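Local coordinates for activator of Hsp90 ATPase homologue 1/2-like C-terminal domain-containing protein (Mycobacterium smegmatis, PDB 3UID) that probably acts as a type II toxin linked to the hypoxic response, at residues I17-I31 against I145-L159. Numbering follows the deposited sequence.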
ATOM      1  N   ILE A  17      -0.579  -4.538   8.652  1.00  6.57           N
ATOM      2  CA  ILE A  17      -0.171  -3.262   9.208  1.00  6.92           C
ATOM      3  C   ILE A  17      -1.433  -2.474   9.541  1.00  8.99           C
ATOM      4  O   ILE A  17      -2.370  -2.398   8.741  1.00  9.76           O
ATOM      5  CB  ILE A  17       0.728  -2.501   8.231  1.00 10.68           C
ATOM      6  CG1 ILE A  17       1.985  -3.334   7.952  1.00 12.07           C
ATOM      7  CG2 ILE A  17       1.077  -1.132   8.801  1.00 11.40           C
ATOM      8  CD1 ILE A  17       3.097  -2.582   7.261  1.00 21.22           C
ATOM      9  N   THR A  18      -1.474  -1.929  10.747  1.00  9.83           N
ATOM     10  CA  THR A  18      -2.612  -1.139  11.185  1.00  8.88           C
ATOM     11  C   THR A  18      -2.143   0.292  11.408  1.00 10.01           C
ATOM     12  O   THR A  18      -1.038   0.522  11.909  1.00  9.11           O
ATOM     13  CB  THR A  18      -3.210  -1.707  12.488  1.00 14.09           C
ATOM     14  OG1 THR A  18      -3.518  -3.097  12.313  1.00 13.13           O
ATOM     15  CG2 THR A  18      -4.478  -0.953  12.883  1.00 12.76           C
ATOM     16  N   ALA A  19      -2.967   1.245  10.993  1.00 10.82           N
ATOM     17  CA  ALA A  19      -2.672   2.657  11.191  1.00  9.28           C
ATOM     18  C   ALA A  19      -3.896   3.361  11.717  1.00  9.90           C
ATOM     19  O   ALA A  19      -5.014   2.881  11.544  1.00  8.53           O
ATOM     20  CB  ALA A  19      -2.273   3.301   9.878  1.00  6.15           C
ATOM     21  N   GLU A  20      -3.660   4.487  12.381  1.00  7.04           N
ATOM     22  CA  GLU A  20      -4.734   5.388  12.756  0.50  9.04           C
ATOM     23  C   GLU A  20      -4.484   6.755  12.145  1.00 12.84           C
ATOM     24  O   GLU A  20      -3.375   7.284  12.203  1.00 11.08           O
ATOM     25  CB  GLU A  20      -4.873   5.456  14.273  0.50 11.73           C
ATOM     26  CG  GLU A  20      -5.458   4.180  14.849  0.50  6.83           C
ATOM     27  CD  GLU A  20      -5.459   4.150  16.363  0.50 19.22           C
ATOM     28  OE1 GLU A  20      -5.336   5.224  16.988  0.50 24.23           O
ATOM     29  OE2 GLU A  20      -5.585   3.041  16.925  0.50 21.59           O
ATOM     30  N   PHE A  21      -5.521   7.315  11.528  1.00  8.99           N
ATOM     31  CA  PHE A  21      -5.399   8.603  10.844  1.00  7.86           C
ATOM     32  C   PHE A  21      -6.405   9.591  11.415  1.00 12.41           C
ATOM     33  O   PHE A  21      -7.552   9.225  11.667  1.00  9.80           O
ATOM     34  CB  PHE A  21      -5.692   8.439   9.354  1.00  7.79           C
ATOM     35  CG  PHE A  21      -4.713   7.559   8.618  1.00  6.41           C
ATOM     36  CD1 PHE A  21      -3.358   7.865   8.603  1.00  6.58           C
ATOM     37  CD2 PHE A  21      -5.154   6.443   7.924  1.00  9.92           C
ATOM     38  CE1 PHE A  21      -2.456   7.060   7.906  1.00  7.04           C
ATOM     39  CE2 PHE A  21      -4.263   5.634   7.223  1.00  8.61           C
ATOM     40  CZ  PHE A  21      -2.915   5.942   7.219  1.00  7.68           C
ATOM     41  N   ALA A  22      -5.993  10.842  11.596  1.00 11.33           N
ATOM     42  CA  ALA A  22      -6.897  11.850  12.150  1.00 13.74           C
ATOM     43  C   ALA A  22      -7.666  12.552  11.037  1.00 12.70           C
ATOM     44  O   ALA A  22      -7.524  13.755  10.820  1.00 16.03           O
ATOM     45  CB  ALA A  22      -6.136  12.849  13.017  1.00 12.32           C
ATOM     46  N   ALA A  23      -8.466  11.766  10.319  1.00 11.26           N
ATOM     47  CA  ALA A  23      -9.315  12.263   9.255  1.00 11.85           C
ATOM     48  C   ALA A  23     -10.391  11.221   9.004  1.00 11.40           C
ATOM     49  O   ALA A  23     -10.231  10.049   9.367  1.00 10.91           O
ATOM     50  CB  ALA A  23      -8.486  12.516   7.979  1.00 11.12           C
ATOM     51  N   PRO A  24     -11.500  11.633   8.386  1.00 10.06           N
ATOM     52  CA  PRO A  24     -12.625  10.723   8.153  0.50 11.23           C
ATOM     53  C   PRO A  24     -12.305   9.636   7.134  1.00  9.20           C
ATOM     54  O   PRO A  24     -11.404   9.806   6.306  1.00  8.73           O
ATOM     55  CB  PRO A  24     -13.722  11.652   7.612  0.50 11.71           C
ATOM     56  CG  PRO A  24     -13.362  13.008   8.116  0.50 11.50           C
ATOM     57  CD  PRO A  24     -11.862  13.041   8.150  0.50  8.43           C
ATOM     58  N   VAL A  25     -13.048   8.536   7.201  1.00 10.82           N
ATOM     59  CA  VAL A  25     -12.873   7.442   6.259  1.00  6.65           C
ATOM     60  C   VAL A  25     -12.976   7.931   4.815  1.00  6.58           C
ATOM     61  O   VAL A  25     -12.205   7.490   3.961  1.00  9.29           O
ATOM     62  CB  VAL A  25     -13.898   6.338   6.497  1.00 11.71           C
ATOM     63  CG1 VAL A  25     -13.958   5.429   5.298  1.00 10.95           C
ATOM     64  CG2 VAL A  25     -13.528   5.549   7.760  1.00 12.00           C
ATOM     65  N   THR A  26     -13.923   8.827   4.549  1.00  9.43           N
ATOM     66  CA  THR A  26     -14.097   9.350   3.190  1.00 10.89           C
ATOM     67  C   THR A  26     -12.840  10.043   2.686  1.00 13.05           C
ATOM     68  O   THR A  26     -12.493   9.928   1.508  1.00 11.74           O
ATOM     69  CB  THR A  26     -15.300  10.296   3.074  1.00 10.01           C
ATOM     70  OG1 THR A  26     -15.217  11.322   4.073  1.00 12.55           O
ATOM     71  CG2 THR A  26     -16.584   9.515   3.278  1.00 14.56           C
ATOM     72  N   ARG A  27     -12.150  10.749   3.576  1.00  9.80           N
ATOM     73  CA  ARG A  27     -10.880  11.401   3.211  1.00  8.17           C
ATOM     74  C   ARG A  27      -9.761  10.402   2.882  1.00  7.15           C
ATOM     75  O   ARG A  27      -9.061  10.551   1.879  1.00  8.71           O
ATOM     76  CB  ARG A  27     -10.396  12.337   4.324  1.00  8.45           C
ATOM     77  CG  ARG A  27      -8.959  12.857   4.061  1.00 12.38           C
ATOM     78  CD  ARG A  27      -8.989  13.823   2.901  1.00 11.61           C
ATOM     79  NE  ARG A  27      -7.657  14.278   2.479  1.00 16.83           N
ATOM     80  CZ  ARG A  27      -6.966  13.741   1.474  1.00 17.43           C
ATOM     81  NH1 ARG A  27      -7.461  12.718   0.792  1.00 12.60           N
ATOM     82  NH2 ARG A  27      -5.777  14.225   1.147  1.00 10.10           N
ATOM     83  N   ILE A  28      -9.574   9.396   3.735  1.00  6.01           N
ATOM     84  CA  ILE A  28      -8.551   8.390   3.514  1.00  7.44           C
ATOM     85  C   ILE A  28      -8.804   7.622   2.219  1.00  6.64           C
ATOM     86  O   ILE A  28      -7.875   7.301   1.489  1.00  7.27           O
ATOM     87  CB  ILE A  28      -8.431   7.444   4.723  1.00  6.23           C
ATOM     88  CG1 ILE A  28      -8.184   8.254   6.000  1.00  8.39           C
ATOM     89  CG2 ILE A  28      -7.299   6.455   4.512  1.00  9.15           C
ATOM     90  CD1 ILE A  28      -6.885   9.062   5.989  1.00 10.12           C
ATOM     91  N   TRP A  29     -10.070   7.342   1.919  1.00  5.39           N
ATOM     92  CA  TRP A  29     -10.399   6.653   0.683  1.00  7.28           C
ATOM     93  C   TRP A  29      -9.794   7.379  -0.524  1.00  9.50           C
ATOM     94  O   TRP A  29      -9.284   6.745  -1.446  1.00  8.28           O
ATOM     95  CB  TRP A  29     -11.917   6.536   0.507  1.00 10.30           C
ATOM     96  CG  TRP A  29     -12.280   5.834  -0.762  1.00  9.88           C
ATOM     97  CD1 TRP A  29     -12.606   6.410  -1.962  1.00 10.67           C
ATOM     98  CD2 TRP A  29     -12.311   4.424  -0.976  1.00  9.10           C
ATOM     99  NE1 TRP A  29     -12.868   5.440  -2.898  1.00 10.31           N
ATOM    100  CE2 TRP A  29     -12.686   4.211  -2.320  1.00  8.28           C
ATOM    101  CE3 TRP A  29     -12.076   3.315  -0.157  1.00  9.48           C
ATOM    102  CZ2 TRP A  29     -12.828   2.937  -2.858  1.00 10.66           C
ATOM    103  CZ3 TRP A  29     -12.209   2.050  -0.701  1.00 11.45           C
ATOM    104  CH2 TRP A  29     -12.585   1.871  -2.032  1.00  9.95           C
ATOM    105  N   GLN A  30      -9.859   8.704  -0.508  1.00  8.67           N
ATOM    106  CA  GLN A  30      -9.390   9.509  -1.634  1.00  9.63           C
ATOM    107  C   GLN A  30      -7.877   9.491  -1.833  1.00  9.31           C
ATOM    108  O   GLN A  30      -7.388   9.799  -2.934  1.00 10.83           O
ATOM    109  CB  GLN A  30      -9.901  10.949  -1.512  1.00 11.29           C
ATOM    110  CG  GLN A  30     -11.406  11.072  -1.639  1.00 11.51           C
ATOM    111  CD  GLN A  30     -11.943  10.570  -2.979  1.00  9.63           C
ATOM    112  OE1 GLN A  30     -11.252  10.640  -4.002  1.00 18.79           O
ATOM    113  NE2 GLN A  30     -13.160  10.062  -2.973  1.00 19.43           N
ATOM    114  N   ILE A  31      -7.135   9.145  -0.784  1.00  8.20           N
ATOM    115  CA  ILE A  31      -5.694   8.915  -0.909  1.00  9.96           C
ATOM    116  C   ILE A  31      -5.427   7.833  -1.966  1.00  9.59           C
ATOM    117  O   ILE A  31      -4.491   7.947  -2.772  1.00 10.92           O
ATOM    118  CB  ILE A  31      -5.063   8.482   0.436  1.00  8.38           C
ATOM    119  CG1 ILE A  31      -5.177   9.588   1.505  1.00 14.55           C
ATOM    120  CG2 ILE A  31      -3.603   8.037   0.246  1.00 11.49           C
ATOM    121  CD1 ILE A  31      -4.261  10.759   1.273  1.00 17.05           C
ATOM    122  N   ILE A 145       7.953  -3.418   5.011  1.00 12.47           N
ATOM    123  CA  ILE A 145       7.374  -2.711   6.155  1.00  8.80           C
ATOM    124  C   ILE A 145       7.837  -1.246   6.216  1.00  9.76           C
ATOM    125  O   ILE A 145       7.047  -0.356   6.549  1.00 10.21           O
ATOM    126  CB  ILE A 145       7.658  -3.418   7.501  1.00 10.00           C
ATOM    127  CG1 ILE A 145       7.083  -4.840   7.495  1.00 11.26           C
ATOM    128  CG2 ILE A 145       7.081  -2.585   8.661  1.00  8.95           C
ATOM    129  CD1 ILE A 145       7.568  -5.703   8.656  1.00  9.85           C
ATOM    130  N   GLU A 146       9.111  -0.998   5.914  1.00  9.23           N
ATOM    131  CA  GLU A 146       9.644   0.366   5.880  1.00 15.91           C
ATOM    132  C   GLU A 146       8.868   1.230   4.894  1.00 14.54           C
ATOM    133  O   GLU A 146       8.511   2.367   5.192  1.00 10.96           O
ATOM    134  CB  GLU A 146      11.108   0.360   5.448  1.00 15.74           C
ATOM    135  CG  GLU A 146      12.049  -0.319   6.401  1.00 27.39           C
ATOM    136  CD  GLU A 146      13.393  -0.614   5.756  1.00 35.94           C
ATOM    137  OE1 GLU A 146      13.717  -1.810   5.574  1.00 32.73           O
ATOM    138  OE2 GLU A 146      14.117   0.354   5.433  1.00 35.83           O
ATOM    139  N   GLY A 147       8.636   0.690   3.702  1.00 11.51           N
ATOM    140  CA  GLY A 147       7.913   1.410   2.672  1.00 12.52           C
ATOM    141  C   GLY A 147       6.482   1.685   3.102  1.00  9.10           C
ATOM    142  O   GLY A 147       5.957   2.784   2.908  1.00  9.62           O
ATOM    143  N   ALA A 148       5.831   0.687   3.691  1.00 10.28           N
ATOM    144  CA  ALA A 148       4.432   0.850   4.095  1.00 13.23           C
ATOM    145  C   ALA A 148       4.320   1.895   5.203  1.00 11.62           C
ATOM    146  O   ALA A 148       3.415   2.738   5.200  1.00  8.50           O
ATOM    147  CB  ALA A 148       3.859  -0.472   4.539  1.00 14.92           C
ATOM    148  N   SER A 149       5.257   1.848   6.141  1.00  8.64           N
ATOM    149  CA  SER A 149       5.310   2.833   7.223  1.00  9.49           C
ATOM    150  C   SER A 149       5.548   4.246   6.712  1.00  8.05           C
ATOM    151  O   SER A 149       4.930   5.193   7.197  1.00  9.76           O
ATOM    152  CB  SER A 149       6.386   2.462   8.241  1.00 10.70           C
ATOM    153  OG  SER A 149       6.093   1.222   8.865  1.00 12.87           O
ATOM    154  N   SER A 150       6.464   4.408   5.760  1.00  9.66           N
ATOM    155  CA  SER A 150       6.676   5.716   5.155  1.00  9.40           C
ATOM    156  C   SER A 150       5.393   6.283   4.554  1.00  6.26           C
ATOM    157  O   SER A 150       5.081   7.460   4.756  1.00  9.45           O
ATOM    158  CB  SER A 150       7.762   5.641   4.075  1.00  9.74           C
ATOM    159  OG  SER A 150       7.922   6.894   3.408  1.00 11.56           O
ATOM    160  N   ALA A 151       4.651   5.456   3.816  1.00  7.11           N
ATOM    161  CA  ALA A 151       3.427   5.932   3.177  1.00  8.00           C
ATOM    162  C   ALA A 151       2.423   6.373   4.234  1.00  7.49           C
ATOM    163  O   ALA A 151       1.775   7.406   4.095  1.00  8.39           O
ATOM    164  CB  ALA A 151       2.838   4.863   2.273  1.00 10.05           C
ATOM    165  N   ILE A 152       2.307   5.592   5.297  1.00  7.72           N
ATOM    166  CA  ILE A 152       1.413   5.945   6.402  1.00  8.92           C
ATOM    167  C   ILE A 152       1.792   7.283   7.044  1.00  9.67           C
ATOM    168  O   ILE A 152       0.921   8.133   7.294  1.00  6.72           O
ATOM    169  CB  ILE A 152       1.361   4.809   7.426  1.00  8.45           C
ATOM    170  CG1 ILE A 152       0.503   3.674   6.857  1.00  9.06           C
ATOM    171  CG2 ILE A 152       0.770   5.285   8.758  1.00  8.38           C
ATOM    172  CD1 ILE A 152       0.811   2.313   7.512  1.00  8.17           C
ATOM    173  N   ASN A 153       3.083   7.499   7.257  1.00  9.62           N
ATOM    174  CA  ASN A 153       3.535   8.778   7.784  1.00  7.71           C
ATOM    175  C   ASN A 153       3.297   9.921   6.810  1.00  8.53           C
ATOM    176  O   ASN A 153       2.978  11.025   7.233  1.00  8.86           O
ATOM    177  CB  ASN A 153       4.998   8.715   8.206  1.00  8.01           C
ATOM    178  CG  ASN A 153       5.211   7.766   9.363  1.00 13.57           C
ATOM    179  OD1 ASN A 153       4.307   7.560  10.185  1.00 13.14           O
ATOM    180  ND2 ASN A 153       6.398   7.171   9.430  1.00 15.31           N
ATOM    181  N   GLN A 154       3.430   9.657   5.513  1.00  7.46           N
ATOM    182  CA  GLN A 154       3.135  10.702   4.528  1.00  8.89           C
ATOM    183  C   GLN A 154       1.655  11.051   4.528  1.00  9.15           C
ATOM    184  O   GLN A 154       1.291  12.217   4.380  1.00  9.80           O
ATOM    185  CB  GLN A 154       3.617  10.330   3.119  1.00  6.68           C
ATOM    186  CG  GLN A 154       5.156  10.326   2.976  1.00  8.80           C
ATOM    187  CD  GLN A 154       5.775  11.654   3.367  1.00  9.36           C
ATOM    188  OE1 GLN A 154       5.364  12.708   2.887  1.00 13.99           O
ATOM    189  NE2 GLN A 154       6.752  11.608   4.264  1.00 13.38           N
ATOM    190  N   ILE A 155       0.799  10.047   4.691  1.00  7.61           N
ATOM    191  CA  ILE A 155      -0.634  10.308   4.811  1.00  9.32           C
ATOM    192  C   ILE A 155      -0.889  11.199   6.022  1.00  7.82           C
ATOM    193  O   ILE A 155      -1.595  12.194   5.898  1.00  8.50           O
ATOM    194  CB  ILE A 155      -1.463   9.010   4.905  1.00  4.30           C
ATOM    195  CG1 ILE A 155      -1.431   8.271   3.566  1.00  7.48           C
ATOM    196  CG2 ILE A 155      -2.914   9.322   5.295  1.00  7.47           C
ATOM    197  CD1 ILE A 155      -1.942   6.830   3.669  1.00  8.65           C
ATOM    198  N   ASP A 156      -0.295  10.873   7.171  1.00  5.82           N
ATOM    199  CA  ASP A 156      -0.418  11.739   8.350  1.00  7.27           C
ATOM    200  C   ASP A 156      -0.121  13.200   7.988  1.00 10.19           C
ATOM    201  O   ASP A 156      -0.858  14.112   8.375  1.00 10.64           O
ATOM    202  CB  ASP A 156       0.548  11.332   9.476  1.00  9.15           C
ATOM    203  CG  ASP A 156       0.167  10.029  10.162  1.00 14.87           C
ATOM    204  OD1 ASP A 156       1.087   9.365  10.686  1.00 14.69           O
ATOM    205  OD2 ASP A 156      -1.024   9.689  10.215  1.00 14.06           O
ATOM    206  N   ALA A 157       0.977  13.420   7.266  1.00  6.70           N
ATOM    207  CA  ALA A 157       1.418  14.783   6.973  1.00 11.01           C
ATOM    208  C   ALA A 157       0.410  15.545   6.128  1.00 10.30           C
ATOM    209  O   ALA A 157       0.263  16.758   6.282  1.00 11.72           O
ATOM    210  CB  ALA A 157       2.770  14.764   6.288  1.00  9.25           C
ATOM    211  N   LEU A 158      -0.286  14.833   5.243  1.00  9.10           N
ATOM    212  CA  LEU A 158      -1.268  15.454   4.365  1.00  9.36           C
ATOM    213  C   LEU A 158      -2.511  15.915   5.110  1.00 10.42           C
ATOM    214  O   LEU A 158      -3.242  16.769   4.617  1.00 11.68           O
ATOM    215  CB  LEU A 158      -1.733  14.489   3.271  1.00 10.94           C
ATOM    216  CG  LEU A 158      -0.732  13.994   2.233  1.00 14.37           C
ATOM    217  CD1 LEU A 158      -1.487  13.253   1.159  1.00 14.20           C
ATOM    218  CD2 LEU A 158       0.064  15.138   1.624  1.00 17.26           C
ATOM    219  N   LEU A 159      -2.757  15.338   6.279  1.00  9.60           N
ATOM    220  CA  LEU A 159      -4.013  15.558   7.004  1.00 11.60           C
ATOM    221  C   LEU A 159      -4.045  16.805   7.898  1.00 12.82           C
ATOM    222  O   LEU A 159      -5.063  17.090   8.548  1.00 12.19           O
ATOM    223  CB  LEU A 159      -4.347  14.317   7.839  1.00  9.87           C
ATOM    224  CG  LEU A 159      -4.433  12.984   7.088  1.00 10.86           C
ATOM    225  CD1 LEU A 159      -4.818  11.847   8.048  1.00 13.76           C
ATOM    226  CD2 LEU A 159      -5.426  13.082   5.939  1.00  8.77           C
TER
HETATM  227  O   HOH W   1      -3.095  11.310  11.462  1.00 14.91           O
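F21 and I155 meet at the middle of this contact. I155 sets its CG2 over one face of the F21 ring in a CH-pi contact, 3.8 Å from CG2 to the ring centroid and displaced toward the rim. With chi1 of I155 at -69°, CG2 points to the ring. CD1, at the end of the other branch, also touches F21 CZ, and this branch packs on I31 CG2. Two oxygens, I152 O and D156 OD2, lie near the plane at the ring edge, with D156 OD2 3.4 Å from F21 CD1. The carboxylate is turned 66° from the ring. I152 CG2 also touches F21 CE1.

Aliphatic packing continues along the strand and around L159. I17 CD1 abuts A148 CB at 3.5 Å, and I17 CG2 touches I152 CD1. A19 CB rests on I152 CG2 at 3.8 Å. L159 straddles A23: both its methyls, CD1 and CD2, lie 3.7 Å from A23 CB. L159 CD1 also reaches F21 CB and I28 CD1. R27 lays its CG against L159 CD2. I31 CD1 meets L158 CD1 beyond.

The polar link across the contact runs through water. One water accepts from A22 N and donates to D156 OD2, each at 2.9 Å. It ties the inverse gamma turn centred on A22 to the helix. R27 NH1 hydrogen-bonds to Q37 OE1.

Strand 17-21 and helix 145-158 run nearly parallel, 8° apart, with axes 9.2 Å from each other. V41 of helix 35-42 extends the apolar cluster around I31, I155 and L158. A long C-terminal helix packed against a curved antiparallel sheet, beside short helices following an early strand, is characteristic of the SRPBCC (Bet v 1-like) helix-grip fold of the AHA1 family.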